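Local coordinates for Non-reducing end beta-L-arabinofuranosidase (Bacteroides thetaiotaomicron, PDB 5MQO), which probably hydrolyses glycosidic bonds in plant pectin as a family GH127 glycoside hydrolase, at residues 339-344 with 365-370; 343-348 with 441-446; 430-435 with 445-450; 640-645 with 676-681. One frame throughout, in Å; residues are numbered along the deposited sequence.

Contact 1 (339-344 with 365-370); sequences GACGAL and QSYGRP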
loop_
_atom_site.group_PDB
_atom_site.type_symbol
_atom_site.label_atom_id
_atom_site.label_comp_id
_atom_site.label_asym_id
_atom_site.label_seq_id
_atom_site.Cartn_x
_atom_site.Cartn_y
_atom_site.Cartn_z
ATOM N N GLY A 339 -4.614 -7.818 0.267
ATOM C CA GLY A 339 -3.370 -7.288 0.882
ATOM C C GLY A 339 -3.562 -6.669 2.264
ATOM O O GLY A 339 -2.598 -6.298 2.921
ATOM N N ALA A 340 -4.808 -6.602 2.727
ATOM C CA ALA A 340 -5.113 -5.858 3.940
ATOM C C ALA A 340 -4.697 -6.687 5.130
ATOM O O ALA A 340 -4.614 -7.906 5.022
ATOM C CB ALA A 340 -6.587 -5.489 4.018
ATOM N N CYS A 341 -4.419 -6.013 6.239
ATOM C CA CYS A 341 -3.899 -6.657 7.398
ATOM C C CYS A 341 -4.675 -6.242 8.660
ATOM O O CYS A 341 -4.923 -5.062 8.890
ATOM C CB CYS A 341 -2.406 -6.328 7.526
ATOM S SG CYS A 341 -1.385 -6.874 6.123
ATOM N N GLY A 342 -5.012 -7.229 9.481
ATOM C CA GLY A 342 -5.637 -7.009 10.758
ATOM C C GLY A 342 -7.070 -7.498 10.719
ATOM O O GLY A 342 -7.958 -6.799 10.269
ATOM N N ALA A 343 -7.241 -8.711 11.219
ATOM C CA ALA A 343 -8.483 -9.445 11.324
ATOM C C ALA A 343 -9.347 -9.131 12.528
ATOM O O ALA A 343 -10.522 -9.506 12.528
ATOM C CB ALA A 343 -8.129 -10.910 11.422
ATOM N N LEU A 344 -8.771 -8.542 13.585
ATOM C CA LEU A 344 -9.463 -8.425 14.889
ATOM C C LEU A 344 -9.588 -6.977 15.242
ATOM O O LEU A 344 -8.600 -6.260 15.267
ATOM C CB LEU A 344 -8.725 -9.142 16.022
ATOM C CG LEU A 344 -8.236 -10.578 15.793
ATOM C CD1 LEU A 344 -7.204 -10.956 16.837
ATOM C CD2 LEU A 344 -9.352 -11.605 15.781
ATOM N N GLN A 365 -7.164 -3.935 16.648
ATOM C CA GLN A 365 -6.856 -3.496 15.286
ATOM C C GLN A 365 -5.635 -4.283 14.855
ATOM O O GLN A 365 -4.601 -3.739 14.429
ATOM C CB GLN A 365 -6.651 -1.980 15.253
ATOM C CG GLN A 365 -7.587 -1.232 16.206
ATOM C CD GLN A 365 -7.844 0.212 15.829
ATOM O OE1 GLN A 365 -7.044 0.849 15.160
ATOM N NE2 GLN A 365 -8.985 0.725 16.252
ATOM N N SER A 366 -5.807 -5.595 14.983
ATOM C CA SER A 366 -4.706 -6.515 15.158
ATOM C C SER A 366 -4.730 -7.781 14.301
ATOM O O SER A 366 -5.793 -8.291 13.898
ATOM C CB SER A 366 -4.641 -6.933 16.631
ATOM O OG SER A 366 -3.691 -7.953 16.846
ATOM N N TYR A 367 -3.520 -8.301 14.082
ATOM C CA TYR A 367 -3.320 -9.607 13.498
ATOM C C TYR A 367 -3.969 -10.620 14.418
ATOM O O TYR A 367 -4.036 -10.393 15.592
ATOM C CB TYR A 367 -1.814 -9.893 13.346
ATOM C CG TYR A 367 -1.151 -9.218 12.162
ATOM C CD1 TYR A 367 -1.502 -9.574 10.858
ATOM C CD2 TYR A 367 -0.155 -8.233 12.327
ATOM C CE1 TYR A 367 -0.906 -8.972 9.744
ATOM C CE2 TYR A 367 0.451 -7.636 11.218
ATOM C CZ TYR A 367 0.065 -8.015 9.923
ATOM O OH TYR A 367 0.625 -7.460 8.792
ATOM N N GLY A 368 -4.455 -11.726 13.866
ATOM C CA GLY A 368 -5.110 -12.828 14.623
ATOM C C GLY A 368 -4.278 -14.081 14.539
ATOM O O GLY A 368 -3.069 -13.987 14.231
ATOM N N ARG A 369 -4.901 -15.232 14.834
ATOM C CA ARG A 369 -4.291 -16.562 14.676
ATOM C C ARG A 369 -3.982 -16.812 13.213
ATOM O O ARG A 369 -4.634 -16.231 12.348
ATOM C CB ARG A 369 -5.251 -17.683 15.093
ATOM C CG ARG A 369 -5.556 -17.818 16.598
ATOM C CD ARG A 369 -6.376 -19.090 16.918
ATOM N NE ARG A 369 -7.321 -19.405 15.834
ATOM C CZ ARG A 369 -8.538 -18.894 15.718
ATOM N NH1 ARG A 369 -9.028 -18.072 16.631
ATOM N NH2 ARG A 369 -9.290 -19.218 14.688
ATOM N N PRO A 370 -3.004 -17.682 12.918
ATOM C CA PRO A 370 -2.803 -18.094 11.541
ATOM C C PRO A 370 -4.117 -18.588 10.893
ATOM O O PRO A 370 -4.950 -19.228 11.563
ATOM C CB PRO A 370 -1.792 -19.255 11.653
ATOM C CG PRO A 370 -1.187 -19.174 13.013
ATOM C CD PRO A 370 -1.916 -18.137 13.800
#
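Leu344 and Ser366 make a single antiparallel hydrogen-bonded pair, and beta bulges distort it on both strands: Ala343 and Leu344 together face Ser366 as a classic bulge, while Gln365 and Ser366 together face Leu344 as a G1 bulge. The pair satisfies the N-H and the C=O of both Leu344 and Ser366. Leu344 N donates to Ser366 O at 3.0 Å, and Ser366 N donates to Leu344 O at 2.9 Å, nearly straight at 164°. Ser366 O also receives a CA-H...O contact from Gly342 CA at 3.4 Å. Glycine suits position 342, whose positive phi would bring a side chain against the preceding carbonyl. Gln365 N is taken up by the carbonyl of Tyr345. Ser366 OG lies 2.8 Å from Tyr367 O, with Gly295 O a weak alternative, so its one proton is not settled between them.

Two side-chain contacts accompany this pair. Tyr367 CE1 leans on Cys341 CB at 3.8 Å, with Cys341 SG approaching obliquely, 5.3 Å from the ring centroid. The long phenol lets its hydroxyl reach Asn301 OD1 of helix 297-314, while Cys341 N is bonded to Asn385 OD1. In the second, Leu344 covers the backbone of 367-368, where glycine leaves room. Its chi1 of -48° sets CG anti to the carbonyl carbon, and chi2 of 163° then carries Leu344 CD1 to 3.5 Å from Tyr367 O and 3.6 Å from Gly368 CA.

Contact 2 (343-348 with 441-446); sequences ALYDGT and YTLRWP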
loop_
_atom_site.group_PDB
_atom_site.type_symbol
_atom_site.label_atom_id
_atom_site.label_comp_id
_atom_site.label_asym_id
_atom_site.label_seq_id
_atom_site.Cartn_x
_atom_site.Cartn_y
_atom_site.Cartn_z
ATOM N N ALA A 343 -7.241 -8.711 11.219
ATOM C CA ALA A 343 -8.483 -9.445 11.324
ATOM C C ALA A 343 -9.347 -9.131 12.528
ATOM O O ALA A 343 -10.522 -9.506 12.528
ATOM C CB ALA A 343 -8.129 -10.910 11.422
ATOM N N LEU A 344 -8.771 -8.542 13.585
ATOM C CA LEU A 344 -9.463 -8.425 14.889
ATOM C C LEU A 344 -9.588 -6.977 15.242
ATOM O O LEU A 344 -8.600 -6.260 15.267
ATOM C CB LEU A 344 -8.725 -9.142 16.022
ATOM C CG LEU A 344 -8.236 -10.578 15.793
ATOM C CD1 LEU A 344 -7.204 -10.956 16.837
ATOM C CD2 LEU A 344 -9.352 -11.605 15.781
ATOM N N TYR A 345 -10.820 -6.562 15.498
ATOM C CA TYR A 345 -11.106 -5.312 16.201
ATOM C C TYR A 345 -10.517 -5.434 17.620
ATOM O O TYR A 345 -9.786 -4.553 18.060
ATOM C CB TYR A 345 -12.636 -5.053 16.266
ATOM C CG TYR A 345 -13.288 -4.542 14.963
ATOM C CD1 TYR A 345 -13.314 -5.312 13.791
ATOM C CD2 TYR A 345 -13.901 -3.282 14.917
ATOM C CE1 TYR A 345 -13.903 -4.826 12.625
ATOM C CE2 TYR A 345 -14.496 -2.810 13.763
ATOM C CZ TYR A 345 -14.495 -3.578 12.622
ATOM O OH TYR A 345 -15.082 -3.091 11.489
ATOM N N ASP A 346 -10.842 -6.521 18.322
ATOM C CA ASP A 346 -10.356 -6.772 19.674
ATOM C C ASP A 346 -10.058 -8.246 19.812
ATOM O O ASP A 346 -10.708 -9.040 19.177
ATOM C CB ASP A 346 -11.422 -6.443 20.725
ATOM C CG ASP A 346 -11.934 -5.010 20.652
ATOM O OD1 ASP A 346 -11.201 -4.014 20.902
ATOM O OD2 ASP A 346 -13.132 -4.886 20.392
ATOM N N GLY A 347 -9.122 -8.633 20.660
ATOM C CA GLY A 347 -8.890 -10.049 20.921
ATOM C C GLY A 347 -7.790 -10.288 21.941
ATOM O O GLY A 347 -7.404 -9.374 22.698
ATOM N N THR A 348 -7.265 -11.510 21.946
ATOM C CA THR A 348 -6.216 -11.903 22.880
ATOM C C THR A 348 -5.044 -12.524 22.130
ATOM O O THR A 348 -5.247 -13.191 21.136
ATOM C CB THR A 348 -6.740 -12.907 23.916
ATOM O OG1 THR A 348 -7.489 -13.928 23.253
ATOM C CG2 THR A 348 -7.646 -12.229 24.883
ATOM N N TYR A 441 -25.044 -6.789 15.242
ATOM C CA TYR A 441 -24.352 -5.784 16.066
ATOM C C TYR A 441 -23.789 -4.732 15.122
ATOM O O TYR A 441 -23.686 -4.972 13.911
ATOM C CB TYR A 441 -23.226 -6.420 16.926
ATOM C CG TYR A 441 -22.413 -7.445 16.198
ATOM C CD1 TYR A 441 -21.312 -7.069 15.426
ATOM C CD2 TYR A 441 -22.750 -8.795 16.247
ATOM C CE1 TYR A 441 -20.564 -8.017 14.733
ATOM C CE2 TYR A 441 -22.006 -9.748 15.550
ATOM C CZ TYR A 441 -20.924 -9.347 14.795
ATOM O OH TYR A 441 -20.189 -10.261 14.107
ATOM N N THR A 442 -23.436 -3.577 15.681
ATOM C CA THR A 442 -22.807 -2.482 14.916
ATOM C C THR A 442 -21.341 -2.376 15.279
ATOM O O THR A 442 -21.016 -1.974 16.385
ATOM C CB THR A 442 -23.502 -1.142 15.189
ATOM O OG1 THR A 442 -24.798 -1.172 14.588
ATOM C CG2 THR A 442 -22.699 0.035 14.610
ATOM N N LEU A 443 -20.463 -2.722 14.342
ATOM C CA LEU A 443 -19.025 -2.605 14.556
ATOM C C LEU A 443 -18.643 -1.135 14.650
ATOM O O LEU A 443 -19.326 -0.290 14.073
ATOM C CB LEU A 443 -18.249 -3.279 13.412
ATOM C CG LEU A 443 -18.341 -4.830 13.367
ATOM C CD1 LEU A 443 -18.009 -5.379 11.980
ATOM C CD2 LEU A 443 -17.467 -5.515 14.419
ATOM N N ARG A 444 -17.571 -0.839 15.388
ATOM C CA ARG A 444 -16.937 0.479 15.395
ATOM C C ARG A 444 -16.618 0.941 13.977
ATOM O O ARG A 444 -16.257 0.143 13.122
ATOM C CB ARG A 444 -15.582 0.461 16.129
ATOM C CG ARG A 444 -15.553 0.077 17.610
ATOM C CD ARG A 444 -14.233 0.470 18.270
ATOM N NE ARG A 444 -13.097 -0.371 17.869
ATOM C CZ ARG A 444 -12.675 -1.489 18.474
ATOM N NH1 ARG A 444 -13.290 -1.974 19.550
ATOM N NH2 ARG A 444 -11.622 -2.139 17.987
ATOM N N TRP A 445 -16.691 2.249 13.759
ATOM C CA TRP A 445 -16.258 2.911 12.513
ATOM C C TRP A 445 -17.301 2.771 11.409
ATOM O O TRP A 445 -17.863 1.692 11.211
ATOM C CB TRP A 445 -14.836 2.484 12.034
ATOM C CG TRP A 445 -13.886 2.427 13.158
ATOM C CD1 TRP A 445 -13.216 1.327 13.612
ATOM C CD2 TRP A 445 -13.566 3.493 14.055
ATOM N NE1 TRP A 445 -12.461 1.649 14.720
ATOM C CE2 TRP A 445 -12.661 2.972 15.018
ATOM C CE3 TRP A 445 -13.952 4.846 14.142
ATOM C CZ2 TRP A 445 -12.131 3.758 16.060
ATOM C CZ3 TRP A 445 -13.425 5.634 15.185
ATOM C CH2 TRP A 445 -12.524 5.082 16.128
ATOM N N PRO A 446 -17.573 3.884 10.693
ATOM C CA PRO A 446 -18.597 3.836 9.646
ATOM C C PRO A 446 -18.275 2.832 8.531
ATOM O O PRO A 446 -17.101 2.510 8.281
ATOM C CB PRO A 446 -18.626 5.277 9.114
ATOM C CG PRO A 446 -17.286 5.845 9.458
ATOM C CD PRO A 446 -16.899 5.201 10.752
#
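Tyr345 and Asp346 meet Leu443 and Arg444 in a mixed salt-bridge and CH-pi contact at the protein surface, where the chain turns a corner leading into strand 347-349 and is met by the loop between strand 434-435 and helix 458-466. The Tyr345 ring is the apolar part. Leu443 CD2 sits over the centre of one face, 3.9 Å from the ring centroid, and Leu443 CB comes within 3.7 Å of Tyr345 OH; that hydroxyl is bonded to Lys447 NZ. A broad flat ring suits the spot: besides the face covered by Leu443, its CD2 meets the rim of the guanidinium face of Arg444, which slides past in the opposite direction.

The guanidinium serves two residues. Arg444 NH2 donates to Tyr345 O at 3.0 Å; the oxygen lies in the guanidinium plane, but the nitrogen stands well above the carbonyl plane. Arg444 NH1 donates to the syn side of Asp346 OD2 at 3.0 Å, with weaker bonds from NH1 and NH2 to OD1. The carboxylate and guanidinium planes are turned 66° apart, far from coplanar. The arrangement is a surface salt bridge reinforced by a backbone carbonyl and a CH-pi contact, joining two loops of the GH127 catalytic domain.

Contact 3 (430-435 with 445-450); sequences TNPLRI and WPKERT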
loop_
_atom_site.group_PDB
_atom_site.type_symbol
_atom_site.label_atom_id
_atom_site.label_comp_id
_atom_site.label_asym_id
_atom_site.label_seq_id
_atom_site.Cartn_x
_atom_site.Cartn_y
_atom_site.Cartn_z
ATOM N N THR A 430 -12.090 1.391 8.352
ATOM C CA THR A 430 -12.076 -0.061 8.097
ATOM C C THR A 430 -12.300 -0.421 6.600
ATOM O O THR A 430 -13.002 0.288 5.873
ATOM C CB THR A 430 -13.157 -0.798 8.917
ATOM O OG1 THR A 430 -14.426 -0.157 8.737
ATOM C CG2 THR A 430 -12.810 -0.815 10.358
ATOM N N ASN A 431 -11.731 -1.554 6.189
ATOM C CA ASN A 431 -11.910 -2.134 4.869
ATOM C C ASN A 431 -12.410 -3.586 4.970
ATOM O O ASN A 431 -11.656 -4.531 4.699
ATOM C CB ASN A 431 -10.600 -2.101 4.111
ATOM C CG ASN A 431 -10.240 -0.722 3.688
ATOM O OD1 ASN A 431 -10.706 -0.231 2.659
ATOM N ND2 ASN A 431 -9.431 -0.076 4.479
ATOM N N PRO A 432 -13.695 -3.766 5.308
ATOM C CA PRO A 432 -14.226 -5.110 5.434
ATOM C C PRO A 432 -14.297 -5.847 4.098
ATOM O O PRO A 432 -14.289 -5.215 3.048
ATOM C CB PRO A 432 -15.644 -4.869 5.998
ATOM C CG PRO A 432 -16.044 -3.555 5.464
ATOM C CD PRO A 432 -14.774 -2.760 5.270
ATOM N N LEU A 433 -14.387 -7.175 4.162
ATOM C CA LEU A 433 -14.632 -7.996 2.977
ATOM C C LEU A 433 -16.056 -8.502 2.852
ATOM O O LEU A 433 -16.317 -9.376 2.036
ATOM C CB LEU A 433 -13.672 -9.172 2.984
ATOM C CG LEU A 433 -12.270 -8.862 2.439
ATOM C CD1 LEU A 433 -11.396 -8.161 3.502
ATOM C CD2 LEU A 433 -11.651 -10.167 1.893
ATOM N N ARG A 434 -16.961 -7.981 3.676
ATOM C CA ARG A 434 -18.379 -8.341 3.663
ATOM C C ARG A 434 -19.220 -7.328 4.459
ATOM O O ARG A 434 -18.857 -6.947 5.595
ATOM C CB ARG A 434 -18.627 -9.770 4.241
ATOM C CG ARG A 434 -20.064 -10.281 4.110
ATOM C CD ARG A 434 -20.228 -11.795 4.157
ATOM N NE ARG A 434 -19.274 -12.552 3.326
ATOM C CZ ARG A 434 -18.798 -13.791 3.592
ATOM N NH1 ARG A 434 -19.148 -14.498 4.687
ATOM N NH2 ARG A 434 -17.928 -14.346 2.753
ATOM N N ILE A 435 -20.331 -6.896 3.862
ATOM C CA ILE A 435 -21.397 -6.224 4.598
ATOM C C ILE A 435 -22.642 -7.067 4.441
ATOM O O ILE A 435 -23.076 -7.316 3.330
ATOM C CB ILE A 435 -21.707 -4.805 4.044
ATOM C CG1 ILE A 435 -20.457 -3.911 4.065
ATOM C CG2 ILE A 435 -22.854 -4.156 4.818
ATOM C CD1 ILE A 435 -20.030 -3.446 5.440
ATOM N N TRP A 445 -16.691 2.249 13.759
ATOM C CA TRP A 445 -16.258 2.911 12.513
ATOM C C TRP A 445 -17.301 2.771 11.409
ATOM O O TRP A 445 -17.863 1.692 11.211
ATOM C CB TRP A 445 -14.836 2.484 12.034
ATOM C CG TRP A 445 -13.886 2.427 13.158
ATOM C CD1 TRP A 445 -13.216 1.327 13.612
ATOM C CD2 TRP A 445 -13.566 3.493 14.055
ATOM N NE1 TRP A 445 -12.461 1.649 14.720
ATOM C CE2 TRP A 445 -12.661 2.972 15.018
ATOM C CE3 TRP A 445 -13.952 4.846 14.142
ATOM C CZ2 TRP A 445 -12.131 3.758 16.060
ATOM C CZ3 TRP A 445 -13.425 5.634 15.185
ATOM C CH2 TRP A 445 -12.524 5.082 16.128
ATOM N N PRO A 446 -17.573 3.884 10.693
ATOM C CA PRO A 446 -18.597 3.836 9.646
ATOM C C PRO A 446 -18.275 2.832 8.531
ATOM O O PRO A 446 -17.101 2.510 8.281
ATOM C CB PRO A 446 -18.626 5.277 9.114
ATOM C CG PRO A 446 -17.286 5.845 9.458
ATOM C CD PRO A 446 -16.899 5.201 10.752
ATOM N N LYS A 447 -19.327 2.331 7.896
ATOM C CA LYS A 447 -19.188 1.362 6.823
ATOM C C LYS A 447 -19.649 1.919 5.483
ATOM O O LYS A 447 -19.789 1.186 4.509
ATOM C CB LYS A 447 -19.914 0.072 7.208
ATOM C CG LYS A 447 -19.364 -0.603 8.467
ATOM C CD LYS A 447 -17.941 -1.118 8.272
ATOM C CE LYS A 447 -17.406 -1.897 9.468
ATOM N NZ LYS A 447 -16.833 -1.067 10.567
ATOM N N GLU A 448 -19.843 3.228 5.439
ATOM C CA GLU A 448 -19.888 3.979 4.204
ATOM C C GLU A 448 -18.790 5.007 4.321
ATOM O O GLU A 448 -18.526 5.496 5.421
ATOM C CB GLU A 448 -21.231 4.653 4.074
ATOM C CG GLU A 448 -22.370 3.653 3.932
ATOM C CD GLU A 448 -23.703 4.322 3.614
ATOM O OE1 GLU A 448 -24.683 4.092 4.369
ATOM O OE2 GLU A 448 -23.764 5.086 2.609
ATOM N N ARG A 449 -18.124 5.333 3.216
ATOM C CA ARG A 449 -17.046 6.341 3.265
ATOM C C ARG A 449 -17.605 7.683 3.688
ATOM O O ARG A 449 -18.724 8.034 3.336
ATOM C CB ARG A 449 -16.300 6.462 1.932
ATOM C CG ARG A 449 -15.433 5.260 1.634
ATOM C CD ARG A 449 -14.515 5.450 0.443
ATOM N NE ARG A 449 -14.147 4.141 -0.087
ATOM C CZ ARG A 449 -14.922 3.377 -0.864
ATOM N NH1 ARG A 449 -16.130 3.789 -1.256
ATOM N NH2 ARG A 449 -14.490 2.177 -1.246
ATOM N N THR A 450 -16.822 8.417 4.460
ATOM C CA THR A 450 -17.249 9.702 5.006
ATOM C C THR A 450 -16.203 10.781 4.735
ATOM O O THR A 450 -14.999 10.486 4.640
ATOM C CB THR A 450 -17.569 9.601 6.520
ATOM O OG1 THR A 450 -18.220 10.802 6.940
ATOM C CG2 THR A 450 -16.329 9.398 7.370
#
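Lys447 reaches Thr430 with its ammonium group, and this polar bond is joined by a few apolar touches. Lys447 NZ donates to Thr430 OG1 at 3.2 Å, the two side chains crossing at about a right angle. The lysine chain bends at chi2 and again at chi4 (-83°), which places Lys447 NZ 3.0 Å from Trp445 O, though the nitrogen stands above that carbonyl plane. Tyr345 OH is a third partner. Three oxygens thus hold the ammonium, which probably helps to stabilise its positive charge in this partly buried place; a long, flexible lysine can reach them all.

Apolar contact comes from the methylenes of the same lysine and from the indole. Ile435 CD1 touches Lys447 CB at 3.9 Å, and Pro432 CG approaches Lys447 CD at 4.2 Å, so the bent chain lies against two compact apolar groups. Threonine suits its position because the two branches do different work: OG1 takes the lysine, while Thr430 CG2 packs obliquely on Trp445 CD1 at 3.9 Å.

Residues 445-450 belong to the loop leading towards helix 458-466. Strand 434-435 pairs antiparallel with strand 690-697, and just before it Leu433 packs on Val692 of that strand.

Contact 4 (640-645 with 676-681); sequences SSIVAL and LIPYYA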
loop_
_atom_site.group_PDB
_atom_site.type_symbol
_atom_site.label_atom_id
_atom_site.label_comp_id
_atom_site.label_asym_id
_atom_site.label_seq_id
_atom_site.Cartn_x
_atom_site.Cartn_y
_atom_site.Cartn_z
ATOM N N SER A 640 -16.071 7.209 -13.861
ATOM C CA SER A 640 -14.831 6.418 -14.001
ATOM C C SER A 640 -15.166 5.142 -14.763
ATOM O O SER A 640 -16.162 4.475 -14.441
ATOM C CB SER A 640 -14.234 6.075 -12.622
ATOM O OG SER A 640 -12.883 5.656 -12.727
ATOM N N SER A 641 -14.358 4.829 -15.776
ATOM C CA SER A 641 -14.598 3.646 -16.583
ATOM C C SER A 641 -13.907 2.475 -15.917
ATOM O O SER A 641 -12.689 2.500 -15.725
ATOM C CB SER A 641 -14.088 3.802 -18.018
ATOM O OG SER A 641 -14.590 2.736 -18.829
ATOM N N ILE A 642 -14.688 1.466 -15.549
ATOM C CA ILE A 642 -14.161 0.289 -14.883
ATOM C C ILE A 642 -14.617 -0.951 -15.674
ATOM O O ILE A 642 -15.654 -0.918 -16.359
ATOM C CB ILE A 642 -14.569 0.224 -13.369
ATOM C CG1 ILE A 642 -16.008 -0.275 -13.200
ATOM C CG2 ILE A 642 -14.378 1.572 -12.651
ATOM C CD1 ILE A 642 -16.411 -0.637 -11.783
ATOM N N VAL A 643 -13.837 -2.026 -15.593
ATOM C CA VAL A 643 -14.239 -3.288 -16.139
ATOM C C VAL A 643 -15.051 -4.043 -15.092
ATOM O O VAL A 643 -14.514 -4.470 -14.079
ATOM C CB VAL A 643 -13.041 -4.123 -16.596
ATOM C CG1 VAL A 643 -13.520 -5.489 -17.110
ATOM C CG2 VAL A 643 -12.274 -3.378 -17.681
ATOM N N ALA A 644 -16.347 -4.184 -15.336
ATOM C CA ALA A 644 -17.167 -5.149 -14.593
ATOM C C ALA A 644 -17.083 -6.530 -15.267
ATOM O O ALA A 644 -16.568 -6.656 -16.362
ATOM C CB ALA A 644 -18.617 -4.673 -14.471
ATOM N N LEU A 645 -17.540 -7.564 -14.577
ATOM C CA LEU A 645 -17.550 -8.908 -15.126
ATOM C C LEU A 645 -18.991 -9.371 -15.009
ATOM O O LEU A 645 -19.584 -9.262 -13.938
ATOM C CB LEU A 645 -16.585 -9.825 -14.357
ATOM C CG LEU A 645 -15.117 -9.351 -14.253
ATOM C CD1 LEU A 645 -14.355 -10.030 -13.099
ATOM C CD2 LEU A 645 -14.398 -9.538 -15.577
ATOM N N LEU A 676 -19.995 -8.450 -11.314
ATOM C CA LEU A 676 -18.923 -8.167 -10.340
ATOM C C LEU A 676 -18.222 -6.863 -10.681
ATOM O O LEU A 676 -18.030 -6.562 -11.856
ATOM C CB LEU A 676 -17.918 -9.308 -10.316
ATOM C CG LEU A 676 -18.524 -10.692 -10.031
ATOM C CD1 LEU A 676 -17.448 -11.767 -9.880
ATOM C CD2 LEU A 676 -19.381 -10.665 -8.779
ATOM N N ILE A 677 -17.874 -6.076 -9.663
ATOM C CA ILE A 677 -17.051 -4.864 -9.858
ATOM C C ILE A 677 -15.800 -4.959 -8.997
ATOM O O ILE A 677 -15.738 -5.790 -8.080
ATOM C CB ILE A 677 -17.802 -3.538 -9.534
ATOM C CG1 ILE A 677 -18.142 -3.423 -8.044
ATOM C CG2 ILE A 677 -19.061 -3.396 -10.380
ATOM C CD1 ILE A 677 -18.410 -2.001 -7.605
ATOM N N PRO A 678 -14.799 -4.116 -9.275
ATOM C CA PRO A 678 -13.586 -4.185 -8.475
ATOM C C PRO A 678 -13.853 -3.792 -7.039
ATOM O O PRO A 678 -14.653 -2.887 -6.786
ATOM C CB PRO A 678 -12.669 -3.153 -9.140
ATOM C CG PRO A 678 -13.177 -3.062 -10.534
ATOM C CD PRO A 678 -14.657 -3.125 -10.342
ATOM N N TYR A 679 -13.206 -4.489 -6.116
ATOM C CA TYR A 679 -13.373 -4.210 -4.704
ATOM C C TYR A 679 -13.124 -2.763 -4.419
ATOM O O TYR A 679 -13.953 -2.139 -3.754
ATOM C CB TYR A 679 -12.438 -5.065 -3.876
ATOM C CG TYR A 679 -12.430 -4.801 -2.402
ATOM C CD1 TYR A 679 -13.500 -5.202 -1.583
ATOM C CD2 TYR A 679 -11.335 -4.203 -1.810
ATOM C CE1 TYR A 679 -13.470 -4.971 -0.203
ATOM C CE2 TYR A 679 -11.282 -3.985 -0.439
ATOM C CZ TYR A 679 -12.345 -4.362 0.366
ATOM O OH TYR A 679 -12.252 -4.117 1.709
ATOM N N TYR A 680 -12.035 -2.201 -4.959
ATOM C CA TYR A 680 -11.670 -0.835 -4.611
ATOM C C TYR A 680 -12.832 0.124 -4.862
ATOM O O TYR A 680 -13.040 1.042 -4.087
ATOM C CB TYR A 680 -10.416 -0.370 -5.357
ATOM C CG TYR A 680 -10.649 0.114 -6.768
ATOM C CD1 TYR A 680 -10.979 1.426 -7.027
ATOM C CD2 TYR A 680 -10.520 -0.754 -7.846
ATOM C CE1 TYR A 680 -11.191 1.854 -8.323
ATOM C CE2 TYR A 680 -10.741 -0.331 -9.149
ATOM C CZ TYR A 680 -11.078 0.965 -9.371
ATOM O OH TYR A 680 -11.278 1.371 -10.640
ATOM N N ALA A 681 -13.588 -0.112 -5.934
ATOM C CA ALA A 681 -14.759 0.695 -6.296
ATOM C C ALA A 681 -16.062 0.363 -5.529
ATOM O O ALA A 681 -17.121 0.927 -5.867
ATOM C CB ALA A 681 -15.022 0.553 -7.789
#
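Ile642 on strand 640-651 packs against the end of strand 670-678 and the turn after it; the two strands are neighbours in the mixed sheet of the GH127 C-terminal domain. The side chain can be followed outward from CB, which bears two branches. The methyl branch, CG2, points to Tyr680, coming 3.7 Å from its OH. The longer branch, CG1, lies between the backbone N and the carbonyl carbon (chi1 79°), and chi2 of 168° extends CD1 away from the strand. There Ile642 CD1 meets Pro678 CD at 3.4 Å, Ile677 CB at 3.9 Å and, more loosely, Ala681 CB at 4.4 Å. A beta-branched residue suits this place, filling two directions at once.

Farther along, Leu645 and Leu676 form an antiparallel hydrogen-bonded pair: Leu645 N gives to Leu676 O at 2.9 Å, and Leu676 N to Leu645 O at 2.8 Å. Leu676 O also receives a CA-H...O contact from Ala644 CA, whose small side chain is consistent with the close approach of the strands. The next such rung would put residue 678 opposite Val643, but Pro678 has no N-H to give; Val643 O is bonded instead to Tyr606 OH. The strands run at 148°, some way from strictly antiparallel. Backbone bonding therefore holds the leucine end, whereas apolar packing of Ile642 carries the proline end of this buried contact.

In the fold
The four contacts run as a chain through the fold. Contacts 1 and 2 start from the same piece of chain, sharing Ala343 and Leu344, and their centres lie 11 Å apart; contacts 2 and 3 end on the same piece, sharing Trp445 and Pro446, their centres again 11 Å apart. These three fall in the GH127 catalytic domain. Contact 4 comes last in sequence, in the C-terminal domain, its centre about 17 Å from that of contact 3 and about 26 Å from that of contact 1. Strand 434-435 of contact 3 and both strands of contact 4 belong to one mixed sheet, and Tyr679 OH is probably hydrogen-bonded to Pro432 O, so catalytic-domain loops are joined directly to the C-terminal sheet.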